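Local coordinates for putative p22 protein (Leishmania major, PDB 1YQF) that is of unknown function but belongs to the MAM33 family of mitochondrial glycoproteins and is a homologue of human p32, at residues A26-T31 against T197-A202; T64-K69 against V77-T82; H92-Y97 against A108-E113; G115-N120 against R169-K174; R123-A128 against N143-G148. One frame throughout, in Å; residues are numbered along the deposited sequence.

Interaction 1: residues A26-T31 against T197-A202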
# COMPACT_ATOMS: atom_id res chain seq x y z
N ALA A 26 16.69 -29.85 -16.53
CA ALA A 26 15.31 -30.26 -16.75
C ALA A 26 14.38 -29.05 -16.79
O ALA A 26 13.33 -29.09 -17.42
CB ALA A 26 14.86 -31.23 -15.66
N LEU A 27 14.77 -27.98 -16.10
CA LEU A 27 14.03 -26.72 -16.15
C LEU A 27 14.20 -26.11 -17.54
O LEU A 27 13.23 -25.65 -18.13
CB LEU A 27 14.50 -25.74 -15.07
CG LEU A 27 13.77 -24.38 -15.02
CD1 LEU A 27 12.30 -24.55 -14.70
CD2 LEU A 27 14.43 -23.45 -14.01
N ALA A 28 15.42 -26.13 -18.06
CA ALA A 28 15.71 -25.63 -19.41
C ALA A 28 14.86 -26.33 -20.47
O ALA A 28 14.28 -25.67 -21.33
CB ALA A 28 17.18 -25.81 -19.74
N ASP A 29 14.79 -27.66 -20.39
CA ASP A 29 13.98 -28.46 -21.29
C ASP A 29 12.50 -28.14 -21.14
O ASP A 29 11.75 -28.11 -22.11
CB ASP A 29 14.18 -29.96 -21.03
CG ASP A 29 15.62 -30.40 -21.18
OD1 ASP A 29 16.49 -29.72 -21.76
OD2 ASP A 29 15.94 -31.51 -20.68
N ALA A 30 12.08 -27.90 -19.89
CA ALA A 30 10.69 -27.60 -19.57
C ALA A 30 10.25 -26.24 -20.12
O ALA A 30 9.17 -26.12 -20.67
CB ALA A 30 10.47 -27.65 -18.06
N THR A 31 11.10 -25.22 -19.96
CA THR A 31 10.79 -23.89 -20.46
C THR A 31 10.85 -23.87 -21.99
O THR A 31 10.03 -23.23 -22.63
CB THR A 31 11.74 -22.82 -19.89
OG1 THR A 31 13.11 -23.22 -20.07
CG2 THR A 31 11.58 -22.70 -18.38
N THR A 197 13.34 -15.83 -20.64
CA THR A 197 14.24 -15.32 -19.60
C THR A 197 14.55 -16.37 -18.55
O THR A 197 15.68 -16.45 -18.07
CB THR A 197 13.61 -14.08 -18.94
OG1 THR A 197 13.45 -13.05 -19.92
CG2 THR A 197 14.55 -13.47 -17.90
N MET A 198 13.55 -17.16 -18.17
CA MET A 198 13.77 -18.24 -17.22
C MET A 198 14.62 -19.33 -17.85
O MET A 198 15.42 -19.97 -17.17
CB MET A 198 12.44 -18.84 -16.75
CG MET A 198 12.64 -20.01 -15.79
SD MET A 198 11.11 -20.67 -15.20
CE MET A 198 10.83 -19.63 -13.78
N ASN A 199 14.43 -19.55 -19.15
CA ASN A 199 15.20 -20.53 -19.90
C ASN A 199 16.67 -20.13 -19.92
O ASN A 199 17.55 -20.97 -19.72
CB ASN A 199 14.66 -20.65 -21.33
CG ASN A 199 15.47 -21.61 -22.18
OD1 ASN A 199 16.35 -21.20 -22.93
ND2 ASN A 199 15.18 -22.90 -22.04
N LYS A 200 16.93 -18.85 -20.16
CA LYS A 200 18.27 -18.27 -20.09
C LYS A 200 18.88 -18.55 -18.72
O LYS A 200 20.05 -18.91 -18.60
CB LYS A 200 18.19 -16.76 -20.32
CG LYS A 200 19.50 -16.00 -20.16
CD LYS A 200 19.29 -14.53 -20.48
CE LYS A 200 20.55 -13.71 -20.29
NZ LYS A 200 20.28 -12.24 -20.40
N PHE A 201 18.05 -18.36 -17.69
CA PHE A 201 18.45 -18.58 -16.31
C PHE A 201 18.87 -20.02 -16.04
O PHE A 201 19.80 -20.27 -15.27
CB PHE A 201 17.30 -18.21 -15.37
CG PHE A 201 17.72 -17.40 -14.20
CD1 PHE A 201 17.94 -16.04 -14.34
CD2 PHE A 201 17.92 -17.99 -12.96
CE1 PHE A 201 18.34 -15.28 -13.26
CE2 PHE A 201 18.32 -17.23 -11.88
CZ PHE A 201 18.53 -15.88 -12.03
N ALA A 202 18.17 -20.95 -16.67
CA ALA A 202 18.39 -22.38 -16.49
C ALA A 202 19.49 -22.93 -17.42
O ALA A 202 19.87 -24.09 -17.30
CB ALA A 202 17.09 -23.13 -16.73
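The antiparallel pairing of first and last helices, as in human p32, brings residues 26-31 of helix 23-39 against residues 197-202 of helix 173-202. The two segment axes approach to 8.3 Å at an angle of 156°, and Ala-28 and Ala-202 are the nearest CA pair, 5.1 Å apart. The methyl of Ala-202 presses into the facing helix, its CB 3.7 Å from Ala-28 N. Leu-27, with CG anti to its backbone N, divides its branches: CD2 lies 3.8 Å from Ala-202 CB, while CD1 reaches Met-198 SD at 4.1 Å. Met-198 runs extended out to its sulfur and crosses Thr-31 at about a right angle, SD 3.8 Å from Thr-31 CG2. Thr-31 thereby has two roles, because OG1 in the crowded position between backbone N and carbonyl carbon (chi1 51°) leaves its methyl for Met-198 and its hydroxyl for Asn-199. Asn-199 ND2 donates to Thr-31 OG1 at 2.9 Å, nearly straight (164°) and in the amide plane. Val-162 and Leu-158 of the second subunit pack on Leu-27 and Thr-31. A mainly apolar seam with one side-chain hydrogen bond is thus set in the terminal helix pair of a p32-like trimer.

Interaction 2: residues T64-K69 against V77-T82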
# COMPACT_ATOMS: atom_id res chain seq x y z
N THR A 64 2.53 -0.60 -17.96
CA THR A 64 1.61 0.53 -17.90
C THR A 64 1.41 1.10 -19.30
O THR A 64 2.37 1.27 -20.05
CB THR A 64 2.18 1.62 -16.99
OG1 THR A 64 2.46 1.07 -15.70
CG2 THR A 64 1.14 2.70 -16.72
N PHE A 65 0.17 1.39 -19.64
CA PHE A 65 -0.17 1.95 -20.94
C PHE A 65 -1.11 3.14 -20.79
O PHE A 65 -1.98 3.16 -19.92
CB PHE A 65 -0.84 0.89 -21.83
CG PHE A 65 0.05 -0.28 -22.15
CD1 PHE A 65 0.16 -1.34 -21.26
CD2 PHE A 65 0.78 -0.31 -23.33
CE1 PHE A 65 0.98 -2.44 -21.56
CE2 PHE A 65 1.60 -1.40 -23.64
CZ PHE A 65 1.70 -2.46 -22.75
N ASP A 66 -0.92 4.13 -21.65
CA ASP A 66 -1.75 5.32 -21.69
C ASP A 66 -2.43 5.41 -23.04
O ASP A 66 -1.78 5.33 -24.07
CB ASP A 66 -0.88 6.57 -21.50
CG ASP A 66 -0.53 6.82 -20.05
OD1 ASP A 66 -0.74 5.93 -19.20
OD2 ASP A 66 -0.02 7.90 -19.67
N LEU A 67 -3.75 5.57 -23.02
CA LEU A 67 -4.51 5.91 -24.21
C LEU A 67 -4.70 7.41 -24.19
O LEU A 67 -5.33 7.93 -23.27
CB LEU A 67 -5.86 5.21 -24.20
CG LEU A 67 -5.81 3.70 -24.43
CD1 LEU A 67 -7.12 3.05 -24.01
CD2 LEU A 67 -5.52 3.42 -25.89
N THR A 68 -4.15 8.11 -25.18
CA THR A 68 -4.23 9.57 -25.24
C THR A 68 -5.06 10.04 -26.43
O THR A 68 -5.06 9.43 -27.49
CB THR A 68 -2.83 10.18 -25.33
OG1 THR A 68 -2.16 9.72 -26.52
CG2 THR A 68 -1.94 9.71 -24.19
N LYS A 69 -5.75 11.16 -26.24
CA LYS A 69 -6.58 11.77 -27.28
C LYS A 69 -7.05 13.16 -26.84
O LYS A 69 -7.25 13.39 -25.65
CB LYS A 69 -7.78 10.88 -27.60
CG LYS A 69 -9.13 11.59 -27.75
CD LYS A 69 -10.28 10.60 -27.84
CE LYS A 69 -11.63 11.29 -27.73
NZ LYS A 69 -12.76 10.33 -27.62
N VAL A 77 -6.49 11.21 -20.94
CA VAL A 77 -5.59 10.08 -20.76
C VAL A 77 -6.33 8.97 -20.02
O VAL A 77 -6.87 9.20 -18.95
CB VAL A 77 -4.32 10.47 -19.97
CG1 VAL A 77 -3.43 9.25 -19.75
CG2 VAL A 77 -3.54 11.57 -20.69
N VAL A 78 -6.35 7.77 -20.59
CA VAL A 78 -6.90 6.60 -19.93
C VAL A 78 -5.73 5.66 -19.65
O VAL A 78 -5.14 5.11 -20.57
CB VAL A 78 -7.95 5.89 -20.79
CG1 VAL A 78 -8.49 4.65 -20.06
CG2 VAL A 78 -9.09 6.84 -21.14
N ARG A 79 -5.41 5.49 -18.38
CA ARG A 79 -4.24 4.73 -17.96
C ARG A 79 -4.65 3.40 -17.36
O ARG A 79 -5.58 3.31 -16.57
CB ARG A 79 -3.45 5.55 -16.94
CG ARG A 79 -2.26 4.82 -16.33
CD ARG A 79 -1.35 5.73 -15.54
NE ARG A 79 -0.72 6.75 -16.38
CZ ARG A 79 -0.12 7.84 -15.92
NH1 ARG A 79 -0.06 8.07 -14.62
NH2 ARG A 79 0.44 8.70 -16.76
N TYR A 80 -3.92 2.35 -17.73
CA TYR A 80 -4.16 1.02 -17.18
C TYR A 80 -2.88 0.21 -17.17
O TYR A 80 -1.89 0.57 -17.81
CB TYR A 80 -5.21 0.28 -18.01
CG TYR A 80 -4.81 0.07 -19.45
CD1 TYR A 80 -4.88 1.11 -20.37
CD2 TYR A 80 -4.37 -1.18 -19.89
CE1 TYR A 80 -4.51 0.92 -21.69
CE2 TYR A 80 -4.00 -1.38 -21.22
CZ TYR A 80 -4.08 -0.32 -22.11
OH TYR A 80 -3.72 -0.50 -23.43
N SER A 81 -2.92 -0.91 -16.45
CA SER A 81 -1.81 -1.84 -16.38
C SER A 81 -2.29 -3.20 -16.87
O SER A 81 -3.45 -3.58 -16.62
CB SER A 81 -1.30 -1.95 -14.93
OG SER A 81 -0.26 -2.90 -14.82
N THR A 82 -1.42 -3.93 -17.55
CA THR A 82 -1.75 -5.28 -18.02
C THR A 82 -1.34 -6.32 -16.99
O THR A 82 -1.48 -7.52 -17.23
CB THR A 82 -1.07 -5.57 -19.37
OG1 THR A 82 0.36 -5.50 -19.23
CG2 THR A 82 -1.40 -4.49 -20.39
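OD1 of Asp-66 takes one hydrogen bond, from Arg-79 NE at 2.9 Å, and its twin OD2 takes another from Arg-79 NH2 at 3.1 Å. Two bonds therefore grip the carboxylate side-on, each on a syn lone pair, with the carboxylate and guanidinium planes only 15° apart. Arg-79 leaves its backbone with CG anti to N and bends at chi3 (-64°), which lays its tip alongside Asp-66, while its NH1 donates to Lys-132 O. The salt bridge joins a non-hydrogen-bonded pair of the hairpin formed by strands 64-71 and 74-81, within the six-stranded antiparallel sheet of this p32 homologue. Phe-65 and Tyr-80 form the adjoining hydrogen-bonded pair, Phe-65 N meeting Tyr-80 O at 2.9 Å and Tyr-80 N meeting Phe-65 O at 3.0 Å. On the other face, where helix 173-202 lies, Tyr-80 holds CG in the crowded position (chi1 62°). That tips its ring back across the hairpin, so that Phe-65 CB sits over one ring face, 3.5 Å from Tyr-80 CZ, in a CH-pi contact. The two rings are nearly parallel but offset with little overlap. Phe-65 CE1 touches Thr-82 CG2 at 3.4 Å, and Tyr-182 meets the Phe-65 ring edge-to-face.

Interaction 3: residues H92-Y97 against A108-E113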
# COMPACT_ATOMS: atom_id res chain seq x y z
N HIS A 92 -10.58 -5.14 -13.90
CA HIS A 92 -9.63 -4.34 -14.67
C HIS A 92 -9.86 -2.88 -14.32
O HIS A 92 -10.90 -2.32 -14.65
CB HIS A 92 -9.84 -4.56 -16.17
CG HIS A 92 -9.39 -5.91 -16.65
ND1 HIS A 92 -8.10 -6.16 -17.07
CD2 HIS A 92 -10.06 -7.08 -16.78
CE1 HIS A 92 -8.00 -7.42 -17.43
NE2 HIS A 92 -9.17 -8.00 -17.27
N ASN A 93 -8.88 -2.26 -13.66
CA ASN A 93 -9.01 -0.88 -13.23
C ASN A 93 -8.39 0.09 -14.24
O ASN A 93 -7.35 -0.20 -14.83
CB ASN A 93 -8.37 -0.69 -11.86
CG ASN A 93 -9.13 -1.42 -10.76
OD1 ASN A 93 -10.36 -1.45 -10.75
ND2 ASN A 93 -8.39 -2.03 -9.83
N ILE A 94 -9.06 1.22 -14.46
CA ILE A 94 -8.53 2.28 -15.31
C ILE A 94 -8.61 3.63 -14.60
O ILE A 94 -9.49 3.86 -13.77
CB ILE A 94 -9.26 2.35 -16.67
CG1 ILE A 94 -10.74 2.70 -16.50
CG2 ILE A 94 -9.11 1.04 -17.42
CD1 ILE A 94 -11.49 2.90 -17.82
N PHE A 95 -7.69 4.51 -14.94
CA PHE A 95 -7.64 5.85 -14.38
C PHE A 95 -7.77 6.83 -15.53
O PHE A 95 -6.91 6.88 -16.40
CB PHE A 95 -6.34 6.03 -13.60
CG PHE A 95 -6.19 5.03 -12.50
CD1 PHE A 95 -5.62 3.78 -12.75
CD2 PHE A 95 -6.69 5.29 -11.23
CE1 PHE A 95 -5.51 2.83 -11.74
CE2 PHE A 95 -6.58 4.35 -10.22
CZ PHE A 95 -6.00 3.12 -10.48
N VAL A 96 -8.87 7.57 -15.54
CA VAL A 96 -9.17 8.52 -16.60
C VAL A 96 -8.80 9.92 -16.15
O VAL A 96 -9.29 10.40 -15.13
CB VAL A 96 -10.67 8.49 -16.96
CG1 VAL A 96 -10.97 9.43 -18.12
CG2 VAL A 96 -11.12 7.08 -17.30
N TYR A 97 -7.93 10.59 -16.91
CA TYR A 97 -7.52 11.95 -16.60
C TYR A 97 -8.05 12.91 -17.65
O TYR A 97 -7.93 12.67 -18.85
CB TYR A 97 -5.99 12.04 -16.51
CG TYR A 97 -5.38 11.08 -15.52
CD1 TYR A 97 -5.07 9.77 -15.90
CD2 TYR A 97 -5.11 11.47 -14.21
CE1 TYR A 97 -4.51 8.88 -14.99
CE2 TYR A 97 -4.55 10.57 -13.30
CZ TYR A 97 -4.25 9.28 -13.70
OH TYR A 97 -3.69 8.39 -12.82
N ALA A 108 -10.87 10.14 -12.79
CA ALA A 108 -11.98 9.23 -12.53
C ALA A 108 -11.45 7.81 -12.49
O ALA A 108 -10.83 7.35 -13.45
CB ALA A 108 -13.05 9.37 -13.60
N ASP A 109 -11.69 7.11 -11.38
CA ASP A 109 -11.32 5.70 -11.26
C ASP A 109 -12.51 4.84 -11.60
O ASP A 109 -13.56 4.97 -10.99
CB ASP A 109 -10.87 5.38 -9.84
CG ASP A 109 -9.68 6.20 -9.40
OD1 ASP A 109 -9.36 7.22 -10.05
OD2 ASP A 109 -9.01 5.90 -8.39
N LEU A 110 -12.35 3.96 -12.58
CA LEU A 110 -13.41 3.03 -12.94
C LEU A 110 -12.89 1.61 -13.01
O LEU A 110 -11.70 1.39 -13.22
CB LEU A 110 -14.05 3.42 -14.27
CG LEU A 110 -14.49 4.88 -14.43
CD1 LEU A 110 -13.36 5.70 -15.00
CD2 LEU A 110 -15.71 4.99 -15.32
N SER A 111 -13.79 0.66 -12.83
CA SER A 111 -13.48 -0.74 -13.00
C SER A 111 -14.34 -1.30 -14.13
O SER A 111 -15.46 -0.83 -14.36
CB SER A 111 -13.70 -1.52 -11.71
OG SER A 111 -14.96 -1.21 -11.14
N ILE A 112 -13.80 -2.28 -14.85
CA ILE A 112 -14.49 -2.92 -15.95
C ILE A 112 -14.93 -4.30 -15.48
O ILE A 112 -14.09 -5.15 -15.19
CB ILE A 112 -13.58 -3.02 -17.19
CG1 ILE A 112 -13.02 -1.65 -17.57
CG2 ILE A 112 -14.36 -3.62 -18.38
CD1 ILE A 112 -11.90 -1.70 -18.58
N GLU A 113 -16.24 -4.50 -15.39
CA GLU A 113 -16.81 -5.75 -14.92
C GLU A 113 -18.04 -6.11 -15.75
O GLU A 113 -19.00 -5.35 -15.79
CB GLU A 113 -17.16 -5.67 -13.43
CG GLU A 113 -17.66 -4.31 -12.94
CD GLU A 113 -17.46 -4.12 -11.44
OE1 GLU A 113 -16.30 -3.96 -11.01
OE2 GLU A 113 -18.47 -4.13 -10.70
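Leu-110 can be followed outward from the hairpin of strands 92-99 and 105-113, which lies in the central antiparallel sheet of the fold. Its CB rests 4.1 Å from Ile-94 CG1, its partner in a hydrogen-bonded pair whose backbones exchange Ile-94 N to Leu-110 O (2.9 Å) and Leu-110 N to Ile-94 O (3.1 Å). CG, anti to the carbonyl carbon, turns the branch toward the neighbouring pair, where CD1 meets Val-96 CG2 of the facing strand at 3.5 Å, tighter than usual for two methyls. On this face Ile-94 CG2 lies 4.1 Å from Ile-112 CD1, the two isoleucines crossing at about a right angle, and Ile-112 continues onto Val-179 and Val-180 of helix 173-202. The face bearing Asn-93, Phe-95, Asp-109 and Ser-111 is more polar. There Ser-111 OG bonds to Asn-120, and Asp-109 OD1 accepts from Gln-107 NE2. The Asp-109 carboxylate, turned 80° to the Phe-95 ring, sets OD2 at the ring edge, 3.4 Å from Phe-95 CE2.

Interaction 4: residues G115-N120 against R169-K174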
# COMPACT_ATOMS: atom_id res chain seq x y z
N GLY A 115 -18.19 -6.28 -19.00
CA GLY A 115 -18.26 -5.34 -20.11
C GLY A 115 -18.96 -4.04 -19.76
O GLY A 115 -19.39 -3.31 -20.65
N GLU A 116 -19.05 -3.75 -18.46
CA GLU A 116 -19.77 -2.58 -17.96
C GLU A 116 -18.79 -1.69 -17.20
O GLU A 116 -17.96 -2.18 -16.43
CB GLU A 116 -20.91 -3.01 -17.04
CG GLU A 116 -21.91 -1.91 -16.70
CD GLU A 116 -22.97 -2.36 -15.71
OE1 GLU A 116 -22.64 -2.51 -14.51
OE2 GLU A 116 -24.13 -2.56 -16.12
N LEU A 117 -18.89 -0.39 -17.41
CA LEU A 117 -18.04 0.57 -16.71
C LEU A 117 -18.70 0.95 -15.40
O LEU A 117 -19.86 1.34 -15.37
CB LEU A 117 -17.82 1.82 -17.58
CG LEU A 117 -16.42 2.01 -18.15
CD1 LEU A 117 -15.93 0.77 -18.92
CD2 LEU A 117 -16.41 3.23 -19.06
N VAL A 118 -17.94 0.82 -14.31
CA VAL A 118 -18.41 1.21 -12.98
C VAL A 118 -17.49 2.29 -12.43
O VAL A 118 -16.27 2.15 -12.41
CB VAL A 118 -18.46 0.01 -12.01
CG1 VAL A 118 -18.98 0.45 -10.65
CG2 VAL A 118 -19.36 -1.09 -12.58
N LEU A 119 -18.10 3.38 -11.97
CA LEU A 119 -17.40 4.54 -11.46
C LEU A 119 -17.17 4.39 -9.96
O LEU A 119 -18.11 4.18 -9.20
CB LEU A 119 -18.24 5.77 -11.74
CG LEU A 119 -17.68 7.16 -11.46
CD1 LEU A 119 -16.36 7.40 -12.19
CD2 LEU A 119 -18.74 8.15 -11.88
N ASN A 120 -15.91 4.50 -9.54
CA ASN A 120 -15.54 4.29 -8.14
C ASN A 120 -15.00 5.52 -7.41
O ASN A 120 -15.05 5.56 -6.18
CB ASN A 120 -14.54 3.14 -8.05
CG ASN A 120 -15.17 1.79 -8.35
OD1 ASN A 120 -16.25 1.47 -7.86
ND2 ASN A 120 -14.50 1.01 -9.18
N ARG A 169 -16.88 11.53 -24.26
CA ARG A 169 -15.44 11.62 -24.53
C ARG A 169 -14.76 10.30 -24.93
O ARG A 169 -13.54 10.21 -24.92
CB ARG A 169 -14.74 12.19 -23.30
CG ARG A 169 -15.02 13.65 -23.11
CD ARG A 169 -14.73 14.17 -21.72
NE ARG A 169 -15.02 15.60 -21.63
CZ ARG A 169 -16.24 16.13 -21.67
NH1 ARG A 169 -17.32 15.36 -21.78
NH2 ARG A 169 -16.38 17.44 -21.59
N GLY A 170 -15.55 9.28 -25.29
CA GLY A 170 -14.99 8.00 -25.71
C GLY A 170 -14.70 7.03 -24.58
O GLY A 170 -14.23 5.92 -24.83
N VAL A 171 -14.96 7.45 -23.34
CA VAL A 171 -14.79 6.59 -22.17
C VAL A 171 -16.10 5.83 -21.96
O VAL A 171 -16.97 6.26 -21.21
CB VAL A 171 -14.42 7.40 -20.92
CG1 VAL A 171 -14.16 6.48 -19.73
CG2 VAL A 171 -13.20 8.26 -21.19
N ASP A 172 -16.21 4.69 -22.64
CA ASP A 172 -17.45 3.92 -22.69
C ASP A 172 -17.16 2.41 -22.62
O ASP A 172 -16.07 2.01 -22.21
CB ASP A 172 -18.24 4.29 -23.95
CG ASP A 172 -17.40 4.20 -25.22
OD1 ASP A 172 -16.48 3.36 -25.28
OD2 ASP A 172 -17.59 4.95 -26.21
N GLU A 173 -18.13 1.59 -22.99
CA GLU A 173 -17.97 0.14 -22.97
C GLU A 173 -17.05 -0.38 -24.08
O GLU A 173 -16.44 -1.43 -23.93
CB GLU A 173 -19.33 -0.55 -23.07
CG GLU A 173 -20.23 -0.28 -21.88
CD GLU A 173 -21.46 -1.18 -21.83
OE1 GLU A 173 -21.62 -2.05 -22.72
OE2 GLU A 173 -22.27 -1.01 -20.90
N LYS A 174 -16.97 0.35 -25.19
CA LYS A 174 -16.06 -0.01 -26.28
C LYS A 174 -14.59 0.17 -25.89
O LYS A 174 -13.74 -0.58 -26.35
CB LYS A 174 -16.36 0.82 -27.54
CG LYS A 174 -17.78 0.68 -28.07
CD LYS A 174 -18.12 -0.77 -28.43
CE LYS A 174 -19.58 -0.93 -28.80
NZ LYS A 174 -20.50 -0.44 -27.73
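Leu-117 has an unusual chi1 of -110°, and this rotation turns both methyls toward one backbone oxygen: Leu-117 CD2 lies 3.4 Å and CD1 3.5 Å from Asp-172 O. CD2 also touches Val-171 CG1 at 4.0 Å. Glu-173 places CG anti to the carbonyl carbon (chi1 -65°) and then runs extended, laying its carboxylate against Gly-115 O, which is 3.2 Å from Glu-173 CD. Since Glu-173 OE1 and Gly-115 O, 3.3 Å apart, are both acceptors, this packing may be mildly unfavourable and could raise the pKa of Glu-173, making it a weaker acid, with the carboxylate of Glu-116 also nearby. Two helix-end motifs shape the facing segment. Gly-170, at positive phi, is the C-prime residue of the Schellman motif closing helix 156-168, and Asp-172 is the N-cap of helix 173-202, its OD1 accepting from Leu-175 N. This connection thus lies against strand 116-125, with Leu-117 also on Ile-112 of strand 105-113 and Val-171 packed on Leu-166 of helix 156-168 and on Val-96 of strand 92-99.

Interaction 5: residues R123-A128 against N143-G148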
# COMPACT_ATOMS: atom_id res chain seq x y z
N ARG A 123 -12.00 12.85 -8.40
CA ARG A 123 -11.24 13.84 -7.65
C ARG A 123 -10.56 14.81 -8.60
O ARG A 123 -10.43 14.53 -9.78
CB ARG A 123 -10.20 13.11 -6.80
CG ARG A 123 -9.13 12.43 -7.62
CD ARG A 123 -8.18 11.62 -6.81
NE ARG A 123 -7.42 12.47 -5.90
CZ ARG A 123 -6.49 12.04 -5.06
NH1 ARG A 123 -6.18 10.75 -4.99
NH2 ARG A 123 -5.85 12.91 -4.29
N PHE A 124 -10.10 15.94 -8.08
CA PHE A 124 -9.46 16.97 -8.89
C PHE A 124 -8.09 17.38 -8.35
O PHE A 124 -7.82 17.22 -7.16
CB PHE A 124 -10.34 18.21 -8.96
CG PHE A 124 -11.64 17.99 -9.67
CD1 PHE A 124 -11.70 17.98 -11.05
CD2 PHE A 124 -12.82 17.80 -8.95
CE1 PHE A 124 -12.91 17.78 -11.71
CE2 PHE A 124 -14.02 17.61 -9.59
CZ PHE A 124 -14.06 17.60 -10.98
N TYR A 125 -7.25 17.90 -9.25
CA TYR A 125 -5.92 18.41 -8.91
C TYR A 125 -5.71 19.74 -9.64
O TYR A 125 -6.18 19.92 -10.75
CB TYR A 125 -4.83 17.44 -9.37
CG TYR A 125 -4.93 16.02 -8.88
CD1 TYR A 125 -4.33 15.63 -7.68
CD2 TYR A 125 -5.59 15.05 -9.62
CE1 TYR A 125 -4.41 14.31 -7.24
CE2 TYR A 125 -5.67 13.73 -9.19
CZ TYR A 125 -5.08 13.37 -8.00
OH TYR A 125 -5.17 12.06 -7.58
N ASP A 126 -4.96 20.65 -9.02
CA ASP A 126 -4.69 21.96 -9.63
C ASP A 126 -3.80 21.84 -10.86
O ASP A 126 -3.93 22.64 -11.79
CB ASP A 126 -4.05 22.91 -8.61
CG ASP A 126 -5.01 23.34 -7.53
OD1 ASP A 126 -6.26 23.39 -7.69
OD2 ASP A 126 -4.55 23.67 -6.42
N GLU A 127 -2.90 20.86 -10.87
CA GLU A 127 -1.96 20.69 -11.98
C GLU A 127 -1.85 19.25 -12.48
O GLU A 127 -1.97 18.29 -11.72
CB GLU A 127 -0.58 21.24 -11.60
CG GLU A 127 0.10 20.53 -10.44
CD GLU A 127 1.41 21.18 -10.04
OE1 GLU A 127 1.39 22.39 -9.73
OE2 GLU A 127 2.46 20.49 -10.05
N ALA A 128 -1.63 19.13 -13.79
CA ALA A 128 -1.52 17.85 -14.48
C ALA A 128 -0.44 16.91 -13.95
O ALA A 128 -0.68 15.72 -13.81
CB ALA A 128 -1.31 18.09 -15.98
N ASN A 143 -1.84 11.32 -1.90
CA ASN A 143 -2.48 10.64 -0.77
C ASN A 143 -2.93 11.62 0.33
O ASN A 143 -3.84 11.31 1.08
CB ASN A 143 -1.53 9.59 -0.16
CG ASN A 143 -1.44 8.32 -1.00
OD1 ASN A 143 -2.27 8.07 -1.88
ND2 ASN A 143 -0.43 7.50 -0.72
N GLU A 144 -2.28 12.78 0.41
CA GLU A 144 -2.62 13.80 1.41
C GLU A 144 -3.74 14.74 0.99
O GLU A 144 -4.32 15.41 1.84
CB GLU A 144 -1.39 14.66 1.70
CG GLU A 144 -0.23 13.95 2.35
CD GLU A 144 0.86 14.92 2.77
OE1 GLU A 144 1.41 15.61 1.88
OE2 GLU A 144 1.16 15.00 3.98
N LEU A 145 -4.02 14.83 -0.31
CA LEU A 145 -5.04 15.75 -0.81
C LEU A 145 -6.44 15.15 -0.68
O LEU A 145 -6.60 13.95 -0.44
CB LEU A 145 -4.77 16.11 -2.27
CG LEU A 145 -3.40 16.70 -2.62
CD1 LEU A 145 -3.31 16.98 -4.11
CD2 LEU A 145 -3.12 17.98 -1.85
N TYR A 146 -7.45 16.00 -0.85
CA TYR A 146 -8.85 15.58 -0.82
C TYR A 146 -9.16 14.67 -2.00
O TYR A 146 -9.05 15.09 -3.15
CB TYR A 146 -9.77 16.81 -0.87
CG TYR A 146 -11.25 16.49 -0.94
CD1 TYR A 146 -11.88 15.74 0.04
CD2 TYR A 146 -12.03 16.98 -1.99
CE1 TYR A 146 -13.25 15.46 -0.02
CE2 TYR A 146 -13.39 16.72 -2.06
CZ TYR A 146 -14.00 15.96 -1.08
OH TYR A 146 -15.35 15.71 -1.17
N THR A 147 -9.56 13.44 -1.71
CA THR A 147 -9.82 12.44 -2.74
C THR A 147 -11.26 12.44 -3.26
O THR A 147 -11.63 11.58 -4.05
CB THR A 147 -9.46 11.02 -2.23
OG1 THR A 147 -10.27 10.68 -1.09
CG2 THR A 147 -8.02 10.97 -1.71
N GLY A 148 -12.07 13.39 -2.81
CA GLY A 148 -13.45 13.49 -3.25
C GLY A 148 -14.40 12.77 -2.32
O GLY A 148 -13.97 12.07 -1.41
O HOH W 1 -7.33 15.55 -5.17
O HOH W 2 -4.06 8.95 -3.69
O HOH W 3 -10.89 16.37 -5.42
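The guanidinium of Arg-123 is enclosed on both faces and along its edge. Thr-147 CG2 lies over one face, 3.8 Å from Arg-123 NH1, and Tyr-125 lies on the opposite face. Leu-145 CB approaches in the plane, 3.9 Å from Arg-123 NH2, and its own CD1 goes on to the edge of the Tyr-125 ring. Two waters share that plane. Water 1 accepts from Arg-123 NH2 at 3.2 Å and donates to Phe-124 O at 2.6 Å and Tyr-146 O at 2.7 Å, bridging the strand and the loop after helix 136-144. Water 2 accepts from Arg-123 NH1 at 3.1 Å and donates a hydrogen bond to Asn-143 OD1 at 2.7 Å. Water 3 adds a second bridge, from Phe-124 N at 2.8 Å to Tyr-146 O. The arginine reaches this place with CG in the crowded position (chi1 67°) and a bend at chi3 (-64°). Arg-142 O accepts from NH2, and Gln-107 bonds to Tyr-125 OH. Farther out, Asn-83 of the third subunit pairs with Leu-145 O and Thr-147 N, while Phe-124 meets Phe-201 and Trp-194 of that subunit, placing the end of strand 116-125 at the trimer interface of this p32-like fold. The cation thus meets a neutral carbonyl and waters, whose dipoles probably stabilise it, while Thr-147, Leu-145 and Tyr-125 limit contact with bulk solvent.

Overall arrangement
From the N terminus, helix 23-39 is first to enter a contact, but its partner is the end of helix 173-202, so interaction 1 closes a loop of almost the whole chain and the other four nest inside it. Interaction 2 and interaction 3 then close two successive hairpins, in series and side by side in one sheet, joined through strands 74-81 and 92-99. Interaction 4 ties the following strand, 116-125, to the start of helix 173-202, and interaction 5, nested within its loop, joins the end of that strand to the loop after helix 136-144. Interactions 1 and 4 use the two ends of helix 173-202, their centres about 41 Å apart, on opposite sides of the chain's centre.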